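Local coordinates for chorismatase (Streptomyces hygroscopicus, PDB 4BPS), which hydrolyses chorismate to (3R,4R)-3,4-dihydroxy-3,4-dihydrobenzoate and pyruvate, a step in the biosynthesis of the immunosuppressants FK506 and FK520, at residues Y21-T27 with A71-H77; T95-L99 with L194-G198. All blocks are in the same frame, centred on the assembly; numbering follows the deposited sequence.

Interaction 1. Residues Y21-T27 with A71-H77; sequences YCRFEKT and AFTEVWH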
# COMPACT_ATOMS: atom_id res chain seq x y z
N TYR A 21 -9.08 -0.78 9.82
CA TYR A 21 -7.88 -0.82 10.64
C TYR A 21 -7.21 -2.17 10.44
O TYR A 21 -7.79 -3.11 9.90
CB TYR A 21 -8.19 -0.56 12.12
CG TYR A 21 -9.14 -1.53 12.78
CD1 TYR A 21 -10.53 -1.38 12.66
CD2 TYR A 21 -8.67 -2.57 13.54
CE1 TYR A 21 -11.42 -2.25 13.29
CE2 TYR A 21 -9.54 -3.44 14.19
CZ TYR A 21 -10.93 -3.26 14.08
OH TYR A 21 -11.81 -4.10 14.72
N CYS A 22 -5.96 -2.24 10.87
CA CYS A 22 -5.10 -3.35 10.57
C CYS A 22 -4.67 -4.14 11.82
O CYS A 22 -4.53 -3.57 12.93
CB CYS A 22 -3.85 -2.77 9.85
SG CYS A 22 -2.77 -3.96 9.05
N ARG A 23 -4.43 -5.43 11.62
CA ARG A 23 -3.72 -6.27 12.59
C ARG A 23 -2.69 -7.10 11.86
O ARG A 23 -2.89 -7.45 10.70
CB ARG A 23 -4.69 -7.25 13.28
CG ARG A 23 -5.76 -6.62 14.14
CD ARG A 23 -5.22 -6.14 15.47
NE ARG A 23 -6.30 -5.65 16.33
CZ ARG A 23 -6.67 -4.38 16.44
NH1 ARG A 23 -6.06 -3.42 15.76
NH2 ARG A 23 -7.68 -4.06 17.25
N PHE A 24 -1.59 -7.42 12.54
CA PHE A 24 -0.62 -8.39 12.03
C PHE A 24 -0.75 -9.65 12.86
O PHE A 24 -0.76 -9.61 14.10
CB PHE A 24 0.81 -7.88 12.15
CG PHE A 24 1.16 -6.70 11.25
CD1 PHE A 24 0.31 -6.21 10.27
CD2 PHE A 24 2.40 -6.11 11.41
CE1 PHE A 24 0.69 -5.14 9.46
CE2 PHE A 24 2.79 -5.07 10.61
CZ PHE A 24 1.95 -4.58 9.64
N GLU A 25 -0.89 -10.78 12.17
CA GLU A 25 -1.12 -12.05 12.84
C GLU A 25 -0.10 -13.08 12.35
O GLU A 25 0.47 -12.99 11.27
CB GLU A 25 -2.54 -12.58 12.59
CG GLU A 25 -3.71 -11.62 12.94
CD GLU A 25 -3.93 -11.36 14.44
OE1 GLU A 25 -3.36 -12.10 15.27
OE2 GLU A 25 -4.69 -10.40 14.79
N LYS A 26 0.11 -14.10 13.17
CA LYS A 26 0.95 -15.21 12.77
C LYS A 26 0.18 -16.06 11.77
O LYS A 26 -0.95 -16.48 12.05
CB LYS A 26 1.31 -16.06 13.99
CG LYS A 26 2.32 -15.40 14.92
CD LYS A 26 3.73 -15.41 14.33
CE LYS A 26 4.11 -14.08 13.67
NZ LYS A 26 5.55 -14.04 13.30
N THR A 27 0.79 -16.32 10.62
CA THR A 27 0.11 -17.13 9.61
C THR A 27 -0.02 -18.55 10.15
O THR A 27 0.91 -19.07 10.76
CB THR A 27 0.86 -17.11 8.27
OG1 THR A 27 1.00 -15.75 7.83
CG2 THR A 27 0.11 -17.91 7.19
N ALA A 71 7.38 -14.61 7.41
CA ALA A 71 6.01 -14.63 6.91
C ALA A 71 5.07 -14.16 7.99
O ALA A 71 5.30 -14.44 9.17
CB ALA A 71 5.63 -16.03 6.44
N PHE A 72 4.00 -13.47 7.61
CA PHE A 72 2.96 -13.08 8.56
C PHE A 72 1.72 -12.72 7.76
O PHE A 72 1.79 -12.58 6.52
CB PHE A 72 3.40 -11.87 9.44
CG PHE A 72 3.37 -10.56 8.72
CD1 PHE A 72 4.40 -10.20 7.84
CD2 PHE A 72 2.32 -9.68 8.89
CE1 PHE A 72 4.34 -8.98 7.17
CE2 PHE A 72 2.25 -8.48 8.23
CZ PHE A 72 3.28 -8.12 7.36
N THR A 73 0.58 -12.59 8.44
CA THR A 73 -0.66 -12.20 7.78
C THR A 73 -1.05 -10.78 8.17
O THR A 73 -1.10 -10.41 9.36
CB THR A 73 -1.80 -13.16 8.15
OG1 THR A 73 -1.39 -14.48 7.81
CG2 THR A 73 -3.08 -12.86 7.38
N GLU A 74 -1.28 -9.98 7.14
CA GLU A 74 -1.80 -8.62 7.28
C GLU A 74 -3.32 -8.71 7.18
O GLU A 74 -3.84 -9.08 6.13
CB GLU A 74 -1.22 -7.77 6.15
CG GLU A 74 -1.81 -6.39 5.97
CD GLU A 74 -1.27 -5.69 4.75
OE1 GLU A 74 -0.09 -5.93 4.38
OE2 GLU A 74 -2.01 -4.89 4.12
N VAL A 75 -4.03 -8.39 8.27
CA VAL A 75 -5.47 -8.56 8.33
C VAL A 75 -6.14 -7.18 8.42
O VAL A 75 -5.83 -6.40 9.32
CB VAL A 75 -5.90 -9.41 9.54
CG1 VAL A 75 -7.39 -9.71 9.46
CG2 VAL A 75 -5.08 -10.72 9.64
N TRP A 76 -7.04 -6.91 7.49
CA TRP A 76 -7.83 -5.68 7.51
C TRP A 76 -9.18 -5.96 8.15
O TRP A 76 -9.80 -7.01 7.93
CB TRP A 76 -7.94 -5.09 6.10
CG TRP A 76 -6.65 -4.45 5.76
CD1 TRP A 76 -5.60 -5.02 5.11
CD2 TRP A 76 -6.22 -3.17 6.21
NE1 TRP A 76 -4.53 -4.13 5.09
CE2 TRP A 76 -4.89 -3.00 5.78
CE3 TRP A 76 -6.83 -2.15 6.94
CZ2 TRP A 76 -4.17 -1.83 6.03
CZ3 TRP A 76 -6.11 -0.99 7.19
CH2 TRP A 76 -4.80 -0.84 6.74
N HIS A 77 -9.61 -5.00 8.95
CA HIS A 77 -10.83 -5.06 9.75
C HIS A 77 -11.65 -3.79 9.55
O HIS A 77 -11.10 -2.73 9.21
CB HIS A 77 -10.45 -5.07 11.24
CG HIS A 77 -9.75 -6.30 11.70
ND1 HIS A 77 -10.37 -7.26 12.46
CD2 HIS A 77 -8.46 -6.72 11.55
CE1 HIS A 77 -9.50 -8.22 12.76
NE2 HIS A 77 -8.34 -7.92 12.20
O HOH W 1 -6.71 -9.94 12.98
O HOH W 2 6.98 -13.16 10.98
O HOH W 3 2.08 -15.64 5.43
O HOH W 4 3.71 -15.77 10.94
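Strands 21-25 and 72-77 pair antiparallel at the margin of a mixed β-sheet, in which 21-25 is the outermost strand and 72-77 pairs on its other edge with strand 38-44. Y21 opens the pairing: its N donates to H77 O (2.9 Å) and its O accepts from H77 N (2.8 Å). The phenol ring lies over H77, whose CB sits 3.5 Å from the ring centroid in a CH-π contact; H77 ND1 is held by T37. C22 points to the opposite face, where a small, polarisable side chain suits the surface of W76: CB lies 3.8 Å and SG 4.2 Å from the centroid of the indole six-membered ring. W76 NE1 in turn donates to E74 OE2 (2.8 Å), while E74 OE1 meets K297 in a salt bridge. R23, exposed on the face of Y21 and H77, exchanges two backbone hydrogen bonds with V75 and lays its aliphatic CG against H77 NE2 (3.5 Å). F24, on the face of C22, offers a flat apolar ring to the edge of F72, centroids 4.8 Å apart, and to A324. E25 N and O bond T73 O and N; its charge suits a partly exposed edge, where water 1 links OE2 to H77 NE2. Beyond the strand, K26 NZ meets A71 O through water 2. T27 has its CB toward 71-77, and its hydroxyl can donate or accept in the hydrogen bond OG1 makes with T73 OG1 at 2.7 Å.

Interaction 2. Residues T95-L99 with L194-G198; sequences TDAYL and LAARG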
# COMPACT_ATOMS: atom_id res chain seq x y z
N THR A 95 -18.53 -3.48 4.28
CA THR A 95 -19.49 -3.06 5.29
C THR A 95 -20.38 -2.02 4.61
O THR A 95 -20.19 -1.71 3.44
CB THR A 95 -18.80 -2.44 6.50
OG1 THR A 95 -18.17 -1.22 6.10
CG2 THR A 95 -17.78 -3.41 7.09
N ASP A 96 -21.38 -1.46 5.29
CA ASP A 96 -22.15 -0.42 4.62
C ASP A 96 -21.30 0.79 4.27
O ASP A 96 -21.58 1.45 3.25
CB ASP A 96 -23.38 -0.04 5.44
CG ASP A 96 -24.47 -1.10 5.36
OD1 ASP A 96 -24.56 -1.84 4.35
OD2 ASP A 96 -25.28 -1.20 6.30
N ALA A 97 -20.22 1.04 5.02
CA ALA A 97 -19.41 2.24 4.81
C ALA A 97 -18.09 2.05 4.06
O ALA A 97 -17.57 3.03 3.50
CB ALA A 97 -19.13 2.92 6.15
N TYR A 98 -17.52 0.83 4.06
CA TYR A 98 -16.18 0.61 3.49
C TYR A 98 -16.12 -0.70 2.71
O TYR A 98 -16.90 -1.62 2.93
CB TYR A 98 -15.10 0.62 4.58
CG TYR A 98 -15.07 1.91 5.35
CD1 TYR A 98 -14.49 3.06 4.80
CD2 TYR A 98 -15.66 2.02 6.61
CE1 TYR A 98 -14.51 4.28 5.51
CE2 TYR A 98 -15.67 3.23 7.30
CZ TYR A 98 -15.08 4.34 6.75
OH TYR A 98 -15.08 5.56 7.41
N LEU A 99 -15.15 -0.77 1.80
CA LEU A 99 -14.95 -1.91 0.90
C LEU A 99 -13.46 -2.28 0.90
O LEU A 99 -12.59 -1.40 0.87
CB LEU A 99 -15.36 -1.49 -0.51
CG LEU A 99 -15.11 -2.41 -1.70
CD1 LEU A 99 -15.98 -3.61 -1.58
CD2 LEU A 99 -15.37 -1.68 -3.05
N LEU A 194 -8.53 -0.40 -0.36
CA LEU A 194 -9.63 -0.01 0.51
C LEU A 194 -10.36 1.16 -0.14
O LEU A 194 -9.73 2.02 -0.76
CB LEU A 194 -9.08 0.47 1.86
CG LEU A 194 -8.55 -0.62 2.78
CD1 LEU A 194 -7.66 -0.00 3.86
CD2 LEU A 194 -9.71 -1.39 3.43
N ALA A 195 -11.68 1.20 0.02
CA ALA A 195 -12.49 2.28 -0.54
C ALA A 195 -13.64 2.59 0.43
O ALA A 195 -14.01 1.76 1.28
CB ALA A 195 -13.05 1.90 -1.90
N ALA A 196 -14.21 3.78 0.27
CA ALA A 196 -15.27 4.28 1.12
C ALA A 196 -16.50 4.64 0.31
O ALA A 196 -16.41 5.19 -0.80
CB ALA A 196 -14.79 5.50 1.91
N ARG A 197 -17.66 4.40 0.93
CA ARG A 197 -18.96 4.79 0.39
C ARG A 197 -19.02 6.30 0.16
O ARG A 197 -19.55 6.79 -0.85
CB ARG A 197 -20.07 4.38 1.36
CG ARG A 197 -21.44 4.94 0.98
CD ARG A 197 -22.55 4.52 1.93
NE ARG A 197 -22.29 4.88 3.32
CZ ARG A 197 -23.01 4.47 4.35
NH1 ARG A 197 -24.07 3.67 4.19
NH2 ARG A 197 -22.63 4.85 5.56
N GLY A 198 -18.49 7.06 1.10
CA GLY A 198 -18.54 8.50 1.01
C GLY A 198 -17.76 9.08 2.15
O GLY A 198 -16.78 8.49 2.63
O HOH W 5 -17.84 5.82 3.96
O HOH W 6 -16.33 7.39 5.76
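An ST turn leads into strand 98-105 just where that strand meets the end of strand 189-196, its antiparallel neighbour in a mixed sheet of this YjgF-fold enzyme, backed by helix 112-129. T95 OG1 accepts from A97 N (3.2 Å) and Y98 N (3.0 Å), and T95 N donates to Y98 O (2.8 Å), so threonine suits this place by satisfying amides at the turn. L99 and A195 form a hydrogen-bonded pair, L99 N to A195 O at 2.8 Å and A195 N to L99 O at 2.9 Å. Past the non-hydrogen-bonded pair Y98 and A196, R197 N donates almost linearly to A97 O (2.9 Å). The alanines leave room for larger partners: A196 CB lies 3.8 Å from Y98 CD1, and A195 CB 4.3 Å from L99 CB. On the face of L99 and A195, the helix covers the pair through L129 and T126; on the other, L232 packs on Y98 and A196. R197 extends along the turn at the exposed end, its guanidinium face over D96 O and A97 CA. Water 5 joins A97 O to G198 N. Backbone bonds thus fix the register, mostly apolar side chains cover both faces, and polar groups and water finish the solvent-facing end.

The two contacts follow in series along the chain, interaction 1 being complete before interaction 2 begins, and belong to different sheets of the molecule. Their centres lie about 20 Å apart, yet they touch: W76 CZ3 of interaction 1 packs on L194 CD1 of interaction 2 at 3.8 Å. The indole therefore bridges the sheets, having C22 over its six-membered ring and also meeting F100 and W138. Neither contact lies at the active site or in the ligand pocket. The side chain of E74 remains about 14 Å from the bound 3-(2-carboxyethyl)benzoic acid, whose pocket includes the proton acceptor E338. Both pairings thus lie away from that pocket, one in the sheet edged by 21-25, the other in that of 98-105 and 189-196.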